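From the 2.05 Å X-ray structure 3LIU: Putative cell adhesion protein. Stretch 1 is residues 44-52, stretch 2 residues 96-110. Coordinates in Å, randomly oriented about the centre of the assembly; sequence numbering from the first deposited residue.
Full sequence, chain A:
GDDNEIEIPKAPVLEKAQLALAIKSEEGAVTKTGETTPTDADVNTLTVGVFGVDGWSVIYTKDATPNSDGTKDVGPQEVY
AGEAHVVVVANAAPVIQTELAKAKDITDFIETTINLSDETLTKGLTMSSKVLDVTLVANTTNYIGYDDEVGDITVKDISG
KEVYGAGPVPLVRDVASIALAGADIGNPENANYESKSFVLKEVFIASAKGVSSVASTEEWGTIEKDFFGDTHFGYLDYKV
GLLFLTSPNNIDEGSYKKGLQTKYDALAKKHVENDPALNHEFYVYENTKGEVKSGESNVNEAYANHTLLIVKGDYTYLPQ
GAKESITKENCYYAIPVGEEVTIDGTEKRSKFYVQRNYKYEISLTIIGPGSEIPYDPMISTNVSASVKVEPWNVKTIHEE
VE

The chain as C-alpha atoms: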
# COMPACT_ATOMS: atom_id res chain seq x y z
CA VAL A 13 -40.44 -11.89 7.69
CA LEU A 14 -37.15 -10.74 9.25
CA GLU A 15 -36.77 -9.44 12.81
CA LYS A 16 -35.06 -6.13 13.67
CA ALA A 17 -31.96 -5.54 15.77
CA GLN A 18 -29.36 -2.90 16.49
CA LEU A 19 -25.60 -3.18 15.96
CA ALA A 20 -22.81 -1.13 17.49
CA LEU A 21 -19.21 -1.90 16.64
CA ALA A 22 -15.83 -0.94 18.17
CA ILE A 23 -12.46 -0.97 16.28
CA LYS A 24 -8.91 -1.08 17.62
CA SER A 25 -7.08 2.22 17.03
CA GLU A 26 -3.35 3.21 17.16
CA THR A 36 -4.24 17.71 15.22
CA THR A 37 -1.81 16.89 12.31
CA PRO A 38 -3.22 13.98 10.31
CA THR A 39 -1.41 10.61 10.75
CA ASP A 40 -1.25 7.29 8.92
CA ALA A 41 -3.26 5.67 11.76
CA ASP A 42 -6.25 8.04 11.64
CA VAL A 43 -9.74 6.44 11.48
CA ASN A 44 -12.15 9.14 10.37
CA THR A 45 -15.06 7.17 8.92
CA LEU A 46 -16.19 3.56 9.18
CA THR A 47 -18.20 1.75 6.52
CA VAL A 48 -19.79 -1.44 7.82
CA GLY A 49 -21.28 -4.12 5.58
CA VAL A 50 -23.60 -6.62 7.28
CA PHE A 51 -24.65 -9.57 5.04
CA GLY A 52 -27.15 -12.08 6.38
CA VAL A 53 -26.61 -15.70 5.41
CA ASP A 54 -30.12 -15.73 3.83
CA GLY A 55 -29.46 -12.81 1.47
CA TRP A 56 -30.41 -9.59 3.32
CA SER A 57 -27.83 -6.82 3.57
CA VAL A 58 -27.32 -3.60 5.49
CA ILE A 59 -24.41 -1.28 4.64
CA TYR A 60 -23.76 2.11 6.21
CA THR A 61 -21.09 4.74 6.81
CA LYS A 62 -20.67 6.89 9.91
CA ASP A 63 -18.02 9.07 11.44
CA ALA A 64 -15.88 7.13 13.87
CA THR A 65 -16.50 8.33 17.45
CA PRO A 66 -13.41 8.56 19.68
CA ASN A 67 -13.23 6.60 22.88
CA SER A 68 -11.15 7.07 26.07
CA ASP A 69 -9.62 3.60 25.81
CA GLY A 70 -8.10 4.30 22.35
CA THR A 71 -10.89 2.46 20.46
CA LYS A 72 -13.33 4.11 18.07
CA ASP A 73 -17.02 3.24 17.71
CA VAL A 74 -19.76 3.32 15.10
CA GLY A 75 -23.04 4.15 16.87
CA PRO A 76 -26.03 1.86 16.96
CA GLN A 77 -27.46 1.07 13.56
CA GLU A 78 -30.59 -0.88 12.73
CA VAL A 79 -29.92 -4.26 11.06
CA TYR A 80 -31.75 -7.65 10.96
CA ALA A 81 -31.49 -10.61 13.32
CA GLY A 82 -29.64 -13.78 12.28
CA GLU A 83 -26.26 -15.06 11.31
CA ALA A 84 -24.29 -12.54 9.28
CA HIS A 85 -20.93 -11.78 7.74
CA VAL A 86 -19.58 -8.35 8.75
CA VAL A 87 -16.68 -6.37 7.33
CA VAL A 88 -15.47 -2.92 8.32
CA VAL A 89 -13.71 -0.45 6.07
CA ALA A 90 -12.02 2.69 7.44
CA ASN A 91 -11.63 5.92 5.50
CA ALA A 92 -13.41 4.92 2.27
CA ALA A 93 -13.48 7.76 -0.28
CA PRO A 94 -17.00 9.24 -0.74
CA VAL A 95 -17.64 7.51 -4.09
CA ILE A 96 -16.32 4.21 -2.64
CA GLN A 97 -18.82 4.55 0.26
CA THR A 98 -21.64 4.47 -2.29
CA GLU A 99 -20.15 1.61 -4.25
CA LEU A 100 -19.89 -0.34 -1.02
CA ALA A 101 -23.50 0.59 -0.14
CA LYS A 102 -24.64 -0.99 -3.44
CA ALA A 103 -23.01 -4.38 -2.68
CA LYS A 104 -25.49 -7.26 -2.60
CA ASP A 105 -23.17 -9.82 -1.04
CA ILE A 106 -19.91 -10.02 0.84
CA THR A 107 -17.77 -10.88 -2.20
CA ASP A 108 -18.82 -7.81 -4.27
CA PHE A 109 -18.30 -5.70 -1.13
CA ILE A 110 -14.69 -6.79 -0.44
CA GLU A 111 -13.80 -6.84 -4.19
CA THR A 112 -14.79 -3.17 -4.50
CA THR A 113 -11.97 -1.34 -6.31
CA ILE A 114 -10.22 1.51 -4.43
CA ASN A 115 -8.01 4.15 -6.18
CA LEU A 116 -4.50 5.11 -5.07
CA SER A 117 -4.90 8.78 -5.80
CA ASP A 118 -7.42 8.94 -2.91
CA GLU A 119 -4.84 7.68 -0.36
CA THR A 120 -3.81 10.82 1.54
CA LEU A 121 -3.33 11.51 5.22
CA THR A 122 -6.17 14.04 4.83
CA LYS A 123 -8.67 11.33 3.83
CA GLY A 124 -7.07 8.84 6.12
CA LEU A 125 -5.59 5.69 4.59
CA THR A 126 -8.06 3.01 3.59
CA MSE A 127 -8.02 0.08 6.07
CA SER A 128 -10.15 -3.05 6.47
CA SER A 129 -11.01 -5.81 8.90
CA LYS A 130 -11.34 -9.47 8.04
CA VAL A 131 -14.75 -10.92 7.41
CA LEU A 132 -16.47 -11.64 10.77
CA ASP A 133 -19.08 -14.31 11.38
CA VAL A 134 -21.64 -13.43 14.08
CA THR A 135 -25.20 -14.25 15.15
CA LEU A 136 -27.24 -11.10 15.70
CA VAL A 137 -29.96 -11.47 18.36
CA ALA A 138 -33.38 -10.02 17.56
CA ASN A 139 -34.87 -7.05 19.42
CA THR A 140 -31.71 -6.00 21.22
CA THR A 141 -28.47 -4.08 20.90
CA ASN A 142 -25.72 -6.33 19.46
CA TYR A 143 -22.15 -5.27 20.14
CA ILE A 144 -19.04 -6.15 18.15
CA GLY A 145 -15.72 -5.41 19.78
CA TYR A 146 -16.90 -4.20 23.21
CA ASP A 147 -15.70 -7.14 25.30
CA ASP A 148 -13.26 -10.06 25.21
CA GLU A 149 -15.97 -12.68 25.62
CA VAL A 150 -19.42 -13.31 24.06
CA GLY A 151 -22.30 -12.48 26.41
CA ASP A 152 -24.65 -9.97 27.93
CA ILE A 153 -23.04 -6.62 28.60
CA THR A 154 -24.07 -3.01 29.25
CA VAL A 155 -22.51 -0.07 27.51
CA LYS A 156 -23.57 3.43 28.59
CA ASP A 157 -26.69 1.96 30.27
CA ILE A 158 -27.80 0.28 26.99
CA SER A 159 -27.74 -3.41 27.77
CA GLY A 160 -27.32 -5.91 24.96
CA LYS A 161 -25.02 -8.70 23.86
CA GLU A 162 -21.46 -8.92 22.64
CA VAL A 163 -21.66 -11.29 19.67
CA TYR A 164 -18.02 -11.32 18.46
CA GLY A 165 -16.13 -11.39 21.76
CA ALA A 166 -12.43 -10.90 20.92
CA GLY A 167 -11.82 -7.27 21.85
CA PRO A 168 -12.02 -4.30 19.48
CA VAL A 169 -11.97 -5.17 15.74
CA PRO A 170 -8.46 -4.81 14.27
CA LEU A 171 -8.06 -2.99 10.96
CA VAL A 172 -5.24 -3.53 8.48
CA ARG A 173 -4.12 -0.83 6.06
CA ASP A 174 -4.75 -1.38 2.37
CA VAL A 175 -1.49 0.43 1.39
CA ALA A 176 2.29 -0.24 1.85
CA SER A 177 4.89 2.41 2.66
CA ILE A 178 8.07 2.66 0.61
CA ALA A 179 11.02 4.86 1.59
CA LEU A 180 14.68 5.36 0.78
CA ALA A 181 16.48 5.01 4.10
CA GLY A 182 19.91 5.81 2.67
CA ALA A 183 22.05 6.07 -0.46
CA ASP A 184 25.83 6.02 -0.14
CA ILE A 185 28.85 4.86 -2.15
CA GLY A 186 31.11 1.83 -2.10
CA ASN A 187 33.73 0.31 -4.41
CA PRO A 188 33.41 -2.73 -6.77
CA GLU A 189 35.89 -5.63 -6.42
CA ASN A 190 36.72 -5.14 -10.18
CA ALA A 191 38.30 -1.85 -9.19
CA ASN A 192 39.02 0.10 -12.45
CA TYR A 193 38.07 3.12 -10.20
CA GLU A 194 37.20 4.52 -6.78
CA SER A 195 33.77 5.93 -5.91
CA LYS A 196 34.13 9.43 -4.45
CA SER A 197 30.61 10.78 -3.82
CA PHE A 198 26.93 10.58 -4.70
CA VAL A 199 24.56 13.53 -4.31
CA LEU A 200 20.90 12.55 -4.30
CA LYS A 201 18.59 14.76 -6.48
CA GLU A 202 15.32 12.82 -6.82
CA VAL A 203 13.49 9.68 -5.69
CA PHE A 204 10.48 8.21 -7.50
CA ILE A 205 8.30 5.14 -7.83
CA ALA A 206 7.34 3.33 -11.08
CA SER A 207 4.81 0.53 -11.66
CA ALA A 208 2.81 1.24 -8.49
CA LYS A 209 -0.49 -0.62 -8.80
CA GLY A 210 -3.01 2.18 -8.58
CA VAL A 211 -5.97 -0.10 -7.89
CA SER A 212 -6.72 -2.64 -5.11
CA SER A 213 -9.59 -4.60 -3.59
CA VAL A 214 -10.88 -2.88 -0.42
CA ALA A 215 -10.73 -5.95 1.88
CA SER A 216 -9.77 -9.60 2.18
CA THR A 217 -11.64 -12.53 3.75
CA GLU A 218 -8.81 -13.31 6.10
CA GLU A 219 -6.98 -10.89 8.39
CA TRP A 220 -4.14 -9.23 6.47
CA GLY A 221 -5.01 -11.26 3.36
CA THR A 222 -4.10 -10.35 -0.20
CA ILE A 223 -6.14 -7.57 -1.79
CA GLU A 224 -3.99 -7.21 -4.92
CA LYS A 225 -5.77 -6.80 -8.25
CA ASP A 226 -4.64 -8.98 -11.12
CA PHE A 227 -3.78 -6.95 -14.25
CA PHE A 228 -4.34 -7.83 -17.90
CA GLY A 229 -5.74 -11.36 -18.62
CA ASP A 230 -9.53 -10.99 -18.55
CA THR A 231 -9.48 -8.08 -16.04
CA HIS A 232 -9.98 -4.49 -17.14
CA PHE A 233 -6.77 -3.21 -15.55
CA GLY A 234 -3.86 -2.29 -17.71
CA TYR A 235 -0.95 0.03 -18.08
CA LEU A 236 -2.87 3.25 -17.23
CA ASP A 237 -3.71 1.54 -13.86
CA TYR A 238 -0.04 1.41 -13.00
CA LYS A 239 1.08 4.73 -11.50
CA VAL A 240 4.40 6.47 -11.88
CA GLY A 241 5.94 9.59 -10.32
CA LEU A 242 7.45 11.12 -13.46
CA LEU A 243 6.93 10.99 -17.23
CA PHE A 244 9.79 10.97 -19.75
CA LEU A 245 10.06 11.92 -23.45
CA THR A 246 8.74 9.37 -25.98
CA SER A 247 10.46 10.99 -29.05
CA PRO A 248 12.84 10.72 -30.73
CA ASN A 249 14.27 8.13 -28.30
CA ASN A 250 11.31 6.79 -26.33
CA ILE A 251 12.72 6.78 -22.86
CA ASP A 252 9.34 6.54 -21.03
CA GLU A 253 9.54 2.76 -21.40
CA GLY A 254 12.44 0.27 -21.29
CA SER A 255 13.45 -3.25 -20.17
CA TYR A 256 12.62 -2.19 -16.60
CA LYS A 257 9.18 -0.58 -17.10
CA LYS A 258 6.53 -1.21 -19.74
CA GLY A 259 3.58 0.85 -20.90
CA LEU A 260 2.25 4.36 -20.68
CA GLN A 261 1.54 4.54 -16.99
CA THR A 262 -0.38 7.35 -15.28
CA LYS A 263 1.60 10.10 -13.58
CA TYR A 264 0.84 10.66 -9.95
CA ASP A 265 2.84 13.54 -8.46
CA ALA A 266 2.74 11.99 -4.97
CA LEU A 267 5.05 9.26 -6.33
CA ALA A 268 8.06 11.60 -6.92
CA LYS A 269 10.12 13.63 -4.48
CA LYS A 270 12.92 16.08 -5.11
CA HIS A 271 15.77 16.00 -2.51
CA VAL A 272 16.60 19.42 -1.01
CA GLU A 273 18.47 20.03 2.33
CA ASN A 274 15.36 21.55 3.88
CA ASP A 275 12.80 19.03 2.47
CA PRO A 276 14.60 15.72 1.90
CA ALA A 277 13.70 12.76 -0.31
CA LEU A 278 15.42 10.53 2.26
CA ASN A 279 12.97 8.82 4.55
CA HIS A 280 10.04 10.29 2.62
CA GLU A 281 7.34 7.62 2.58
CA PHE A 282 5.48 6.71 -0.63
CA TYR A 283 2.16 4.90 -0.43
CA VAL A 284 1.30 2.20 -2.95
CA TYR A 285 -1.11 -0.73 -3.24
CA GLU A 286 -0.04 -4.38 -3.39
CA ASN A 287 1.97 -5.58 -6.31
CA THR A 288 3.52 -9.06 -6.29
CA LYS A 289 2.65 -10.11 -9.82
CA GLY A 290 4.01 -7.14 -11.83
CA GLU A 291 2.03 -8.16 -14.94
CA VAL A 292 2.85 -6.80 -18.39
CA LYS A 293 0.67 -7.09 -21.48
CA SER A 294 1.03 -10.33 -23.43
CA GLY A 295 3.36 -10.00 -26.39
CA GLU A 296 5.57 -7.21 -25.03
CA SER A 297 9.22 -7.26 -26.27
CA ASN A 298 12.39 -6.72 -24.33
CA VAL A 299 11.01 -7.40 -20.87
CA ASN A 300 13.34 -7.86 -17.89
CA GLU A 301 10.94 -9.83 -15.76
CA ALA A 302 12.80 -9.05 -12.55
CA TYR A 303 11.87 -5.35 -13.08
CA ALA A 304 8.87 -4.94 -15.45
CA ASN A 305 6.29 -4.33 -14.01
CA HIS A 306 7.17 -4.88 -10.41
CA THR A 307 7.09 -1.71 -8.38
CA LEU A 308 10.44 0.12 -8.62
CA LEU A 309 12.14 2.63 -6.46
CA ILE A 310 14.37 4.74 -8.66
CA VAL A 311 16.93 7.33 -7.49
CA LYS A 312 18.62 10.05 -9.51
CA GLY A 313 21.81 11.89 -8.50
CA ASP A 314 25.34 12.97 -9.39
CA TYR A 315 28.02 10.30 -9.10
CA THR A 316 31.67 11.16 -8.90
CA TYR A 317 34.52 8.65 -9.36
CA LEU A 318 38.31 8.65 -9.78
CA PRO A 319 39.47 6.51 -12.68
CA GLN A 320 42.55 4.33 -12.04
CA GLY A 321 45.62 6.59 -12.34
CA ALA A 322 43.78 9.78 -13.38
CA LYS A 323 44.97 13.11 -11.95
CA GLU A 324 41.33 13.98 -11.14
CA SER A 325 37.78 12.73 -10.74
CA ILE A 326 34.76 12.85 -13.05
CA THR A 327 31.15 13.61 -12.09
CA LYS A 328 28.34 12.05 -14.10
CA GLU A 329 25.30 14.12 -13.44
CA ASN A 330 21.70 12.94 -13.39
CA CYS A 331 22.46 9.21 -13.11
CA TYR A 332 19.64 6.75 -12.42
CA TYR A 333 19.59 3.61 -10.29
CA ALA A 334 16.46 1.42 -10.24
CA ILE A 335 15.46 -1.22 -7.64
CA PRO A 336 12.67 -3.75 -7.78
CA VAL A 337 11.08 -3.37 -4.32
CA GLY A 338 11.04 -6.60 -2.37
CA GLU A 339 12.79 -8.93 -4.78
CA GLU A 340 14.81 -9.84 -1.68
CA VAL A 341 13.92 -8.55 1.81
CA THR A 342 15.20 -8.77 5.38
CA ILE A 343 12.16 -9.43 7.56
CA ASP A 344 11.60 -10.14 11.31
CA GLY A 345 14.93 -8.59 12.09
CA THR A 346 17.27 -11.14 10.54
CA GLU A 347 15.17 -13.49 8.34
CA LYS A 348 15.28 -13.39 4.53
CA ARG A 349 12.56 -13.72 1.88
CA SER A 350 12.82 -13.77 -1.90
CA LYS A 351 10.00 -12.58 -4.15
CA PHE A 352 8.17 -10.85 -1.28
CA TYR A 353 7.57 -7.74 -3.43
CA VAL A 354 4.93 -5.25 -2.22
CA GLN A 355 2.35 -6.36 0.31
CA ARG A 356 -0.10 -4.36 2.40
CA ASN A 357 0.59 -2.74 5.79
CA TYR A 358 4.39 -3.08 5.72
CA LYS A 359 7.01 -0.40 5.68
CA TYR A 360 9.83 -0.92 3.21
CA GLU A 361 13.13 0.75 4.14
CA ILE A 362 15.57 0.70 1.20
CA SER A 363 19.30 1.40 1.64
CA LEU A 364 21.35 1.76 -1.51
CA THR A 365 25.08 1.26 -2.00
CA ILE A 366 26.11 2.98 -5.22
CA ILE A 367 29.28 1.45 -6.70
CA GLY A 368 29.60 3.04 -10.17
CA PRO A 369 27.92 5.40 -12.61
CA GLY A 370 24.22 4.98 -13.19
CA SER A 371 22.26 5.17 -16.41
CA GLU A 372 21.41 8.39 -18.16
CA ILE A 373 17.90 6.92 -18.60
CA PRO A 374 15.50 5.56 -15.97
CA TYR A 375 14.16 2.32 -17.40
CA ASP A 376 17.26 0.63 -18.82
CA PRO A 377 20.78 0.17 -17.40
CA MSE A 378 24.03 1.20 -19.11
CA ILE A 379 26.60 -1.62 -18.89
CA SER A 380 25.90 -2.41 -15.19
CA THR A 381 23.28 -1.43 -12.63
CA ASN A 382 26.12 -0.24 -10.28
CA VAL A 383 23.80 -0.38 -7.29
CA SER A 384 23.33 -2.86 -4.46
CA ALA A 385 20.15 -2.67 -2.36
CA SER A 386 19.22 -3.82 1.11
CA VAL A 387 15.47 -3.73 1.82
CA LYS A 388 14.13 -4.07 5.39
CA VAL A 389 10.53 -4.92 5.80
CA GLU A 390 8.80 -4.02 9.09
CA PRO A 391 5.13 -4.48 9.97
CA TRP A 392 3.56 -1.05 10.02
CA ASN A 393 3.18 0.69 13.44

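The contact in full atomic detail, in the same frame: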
# COMPACT_ATOMS: atom_id res chain seq x y z
N ASN A 44 -11.18 8.02 10.41
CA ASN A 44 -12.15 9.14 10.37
C ASN A 44 -13.58 8.66 10.14
O ASN A 44 -14.52 9.12 10.76
CB ASN A 44 -11.73 10.06 9.24
CG ASN A 44 -10.36 10.60 9.43
OD1 ASN A 44 -10.03 11.03 10.53
ND2 ASN A 44 -9.56 10.61 8.37
N THR A 45 -13.74 7.72 9.22
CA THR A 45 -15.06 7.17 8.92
C THR A 45 -14.94 5.66 8.97
O THR A 45 -13.86 5.12 8.70
CB THR A 45 -15.59 7.57 7.50
OG1 THR A 45 -14.73 7.02 6.49
CG2 THR A 45 -15.72 9.10 7.32
N LEU A 46 -16.05 5.01 9.30
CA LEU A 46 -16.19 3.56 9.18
C LEU A 46 -17.39 3.21 8.31
O LEU A 46 -18.52 3.70 8.53
CB LEU A 46 -16.35 2.90 10.54
CG LEU A 46 -15.08 3.02 11.38
CD1 LEU A 46 -15.38 2.52 12.79
CD2 LEU A 46 -13.94 2.22 10.79
N THR A 47 -17.14 2.35 7.32
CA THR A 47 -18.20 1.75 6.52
C THR A 47 -18.31 0.31 6.93
O THR A 47 -17.32 -0.42 6.90
CB THR A 47 -17.90 1.82 5.02
OG1 THR A 47 -17.73 3.19 4.64
CG2 THR A 47 -19.03 1.23 4.20
N VAL A 48 -19.51 -0.10 7.32
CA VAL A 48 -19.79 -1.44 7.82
C VAL A 48 -20.76 -2.13 6.86
O VAL A 48 -21.81 -1.58 6.49
CB VAL A 48 -20.38 -1.37 9.23
CG1 VAL A 48 -20.70 -2.77 9.78
CG2 VAL A 48 -19.43 -0.60 10.20
N GLY A 49 -20.39 -3.32 6.42
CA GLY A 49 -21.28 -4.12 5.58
C GLY A 49 -21.71 -5.31 6.40
O GLY A 49 -20.85 -6.08 6.90
N VAL A 50 -23.03 -5.46 6.55
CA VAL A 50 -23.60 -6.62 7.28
C VAL A 50 -24.41 -7.47 6.28
O VAL A 50 -25.39 -6.98 5.73
CB VAL A 50 -24.56 -6.13 8.39
CG1 VAL A 50 -25.03 -7.29 9.28
CG2 VAL A 50 -23.88 -5.07 9.24
N PHE A 51 -24.02 -8.72 6.07
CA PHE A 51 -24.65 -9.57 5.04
C PHE A 51 -25.20 -10.85 5.68
O PHE A 51 -24.46 -11.74 6.13
CB PHE A 51 -23.64 -9.86 3.91
CG PHE A 51 -23.17 -8.63 3.17
CD1 PHE A 51 -23.85 -8.14 2.07
CD2 PHE A 51 -22.06 -7.93 3.60
CE1 PHE A 51 -23.40 -6.99 1.39
CE2 PHE A 51 -21.62 -6.81 2.96
CZ PHE A 51 -22.29 -6.33 1.85
N GLY A 52 -26.51 -10.94 5.73
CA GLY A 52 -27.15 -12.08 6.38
C GLY A 52 -26.92 -13.32 5.54
O GLY A 52 -26.78 -13.23 4.34
N ILE A 96 -16.47 5.62 -3.06
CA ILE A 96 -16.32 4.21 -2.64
C ILE A 96 -17.41 3.85 -1.59
O ILE A 96 -17.93 2.75 -1.58
CB ILE A 96 -14.91 3.90 -2.08
CG1 ILE A 96 -13.81 4.29 -3.08
CG2 ILE A 96 -14.75 2.40 -1.61
CD1 ILE A 96 -13.92 3.61 -4.51
N GLN A 97 -17.77 4.80 -0.74
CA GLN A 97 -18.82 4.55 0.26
C GLN A 97 -20.13 4.15 -0.42
O GLN A 97 -20.80 3.25 0.04
CB GLN A 97 -19.05 5.78 1.14
CG GLN A 97 -17.88 6.18 2.03
CD GLN A 97 -18.12 7.52 2.73
OE1 GLN A 97 -19.26 7.94 2.88
NE2 GLN A 97 -17.06 8.21 3.09
N THR A 98 -20.44 4.77 -1.56
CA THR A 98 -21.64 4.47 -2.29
C THR A 98 -21.54 3.16 -3.01
O THR A 98 -22.49 2.35 -3.00
CB THR A 98 -21.96 5.59 -3.28
OG1 THR A 98 -22.19 6.79 -2.56
CG2 THR A 98 -23.22 5.24 -4.07
N GLU A 99 -20.39 2.91 -3.62
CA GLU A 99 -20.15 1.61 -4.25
C GLU A 99 -20.32 0.47 -3.24
O GLU A 99 -20.97 -0.52 -3.53
CB GLU A 99 -18.75 1.56 -4.88
CG GLU A 99 -18.62 2.45 -6.12
CD GLU A 99 -17.24 2.37 -6.78
OE1 GLU A 99 -16.35 1.67 -6.29
OE2 GLU A 99 -17.04 3.03 -7.81
N LEU A 100 -19.75 0.65 -2.06
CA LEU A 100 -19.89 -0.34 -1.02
C LEU A 100 -21.37 -0.48 -0.62
O LEU A 100 -21.85 -1.59 -0.40
CB LEU A 100 -18.98 -0.01 0.18
CG LEU A 100 -17.45 -0.12 0.04
CD1 LEU A 100 -16.77 0.49 1.31
CD2 LEU A 100 -16.92 -1.56 -0.24
N ALA A 101 -22.12 0.63 -0.58
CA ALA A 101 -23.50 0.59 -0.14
C ALA A 101 -24.39 -0.13 -1.19
O ALA A 101 -25.48 -0.59 -0.87
CB ALA A 101 -24.02 1.97 0.16
N LYS A 102 -23.90 -0.26 -2.42
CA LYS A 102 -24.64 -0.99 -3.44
C LYS A 102 -24.30 -2.47 -3.51
O LYS A 102 -24.97 -3.19 -4.21
CB LYS A 102 -24.42 -0.35 -4.82
CG LYS A 102 -24.98 1.05 -4.98
CD LYS A 102 -24.34 1.78 -6.17
CE LYS A 102 -25.24 2.89 -6.74
NZ LYS A 102 -24.64 3.49 -8.00
N ALA A 103 -23.29 -2.94 -2.77
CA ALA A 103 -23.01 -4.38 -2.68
C ALA A 103 -24.24 -5.22 -2.26
O ALA A 103 -24.98 -4.86 -1.33
CB ALA A 103 -21.87 -4.67 -1.68
N LYS A 104 -24.40 -6.36 -2.91
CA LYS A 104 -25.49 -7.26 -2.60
C LYS A 104 -25.05 -8.53 -1.87
O LYS A 104 -25.88 -9.36 -1.52
CB LYS A 104 -26.24 -7.62 -3.88
CG LYS A 104 -26.99 -6.46 -4.45
CD LYS A 104 -28.00 -5.90 -3.44
CE LYS A 104 -28.79 -4.73 -4.03
NZ LYS A 104 -29.16 -3.76 -2.97
N ASP A 105 -23.77 -8.63 -1.60
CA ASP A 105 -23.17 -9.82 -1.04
C ASP A 105 -21.75 -9.46 -0.64
O ASP A 105 -21.16 -8.48 -1.15
CB ASP A 105 -23.11 -10.95 -2.07
CG ASP A 105 -22.33 -10.54 -3.31
OD1 ASP A 105 -22.91 -9.79 -4.13
OD2 ASP A 105 -21.16 -10.94 -3.45
N ILE A 106 -21.18 -10.30 0.21
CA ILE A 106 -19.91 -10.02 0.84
C ILE A 106 -18.79 -9.99 -0.20
O ILE A 106 -17.89 -9.13 -0.13
CB ILE A 106 -19.66 -11.06 2.00
CG1 ILE A 106 -18.50 -10.62 2.89
CG2 ILE A 106 -19.47 -12.44 1.47
CD1 ILE A 106 -18.91 -9.69 3.97
N THR A 107 -18.84 -10.87 -1.20
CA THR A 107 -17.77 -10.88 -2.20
C THR A 107 -17.69 -9.59 -3.01
O THR A 107 -16.60 -9.06 -3.14
CB THR A 107 -17.89 -12.02 -3.18
OG1 THR A 107 -17.92 -13.23 -2.44
CG2 THR A 107 -16.69 -12.06 -4.16
N ASP A 108 -18.82 -9.11 -3.56
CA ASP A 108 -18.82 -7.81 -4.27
C ASP A 108 -18.36 -6.68 -3.36
O ASP A 108 -17.65 -5.78 -3.80
CB ASP A 108 -20.19 -7.46 -4.90
CG ASP A 108 -20.53 -8.38 -6.08
OD1 ASP A 108 -19.69 -8.43 -6.96
OD2 ASP A 108 -21.60 -9.06 -6.13
N PHE A 109 -18.71 -6.75 -2.07
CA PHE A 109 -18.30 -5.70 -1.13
C PHE A 109 -16.76 -5.67 -1.07
O PHE A 109 -16.15 -4.66 -1.38
CB PHE A 109 -18.97 -5.93 0.24
CG PHE A 109 -18.64 -4.88 1.27
CD1 PHE A 109 -17.47 -4.94 2.01
CD2 PHE A 109 -19.54 -3.89 1.56
CE1 PHE A 109 -17.16 -3.97 2.97
CE2 PHE A 109 -19.27 -2.94 2.51
CZ PHE A 109 -18.06 -2.98 3.21
N ILE A 110 -16.13 -6.78 -0.75
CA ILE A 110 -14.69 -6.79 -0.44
C ILE A 110 -13.85 -6.62 -1.73
O ILE A 110 -12.72 -6.13 -1.68
CB ILE A 110 -14.24 -8.04 0.39
CG1 ILE A 110 -14.28 -9.31 -0.46
CG2 ILE A 110 -15.10 -8.18 1.66
CD1 ILE A 110 -13.71 -10.61 0.29

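A β-strand presents alternate residues to each side, and a helical segment packed against one of its faces meets only every second side chain. The contact between strand 45-52 and residues 96-110 of this putative cell adhesion protein is a compact example. Thr-45, Thr-47 and Phe-51 direct their CA-to-CB bonds toward the helical stretch, whereas Val-48 and Val-50 direct theirs away. Helix 96-101 runs nearly parallel to the strand, at 10°; after the turn, helix 106-110 returns at 163°.

Phe-51 covers the most surface. Its ring lies where the chain passes from one helix to the next, with Asp-105 C and Ile-106 N over one face and Ala-103 O near the plane at the edge. The closest approach, 3.4 Å from Phe-51 CE1 to Asp-105 N, is to backbone, so the aromatic ring packs on the turn itself. Apolar side chains complete its surroundings: Phe-51 CD2 lies 3.6 Å from Ile-106 CD1, and Phe-51 CZ lies 3.9 Å from Ala-103 CB. The turn has its own internal support, since Asp-105 OD2 caps the second helix by accepting from Asp-108 N at 3.0 Å.

Phe-109 joins this cluster obliquely, its ring plane at 70° to that of Phe-51, with Phe-109 CD2 3.7 Å from Phe-51 CZ. It also reaches Gly-49, whose CA is 3.9 Å from Phe-109 CE2. Here the absence of a side chain matters: an ideally placed CB on Gly-49 would fall 2.7 Å from Phe-109 CE2, a clash.

Thr-47, second in covered area, packs mainly on the first helix, and its CG2 also lies 4.4 Å from Phe-109 CZ, at the edge of that ring. Thr-47 CG2 packs 3.7 Å from Leu-100 CD1, while Thr-47 OG1 lies 4.0 Å from Gln-97 CG and is hydrogen-bonded elsewhere in the structure. No hydrogen bond crosses between the stretches; the fit rests on packing.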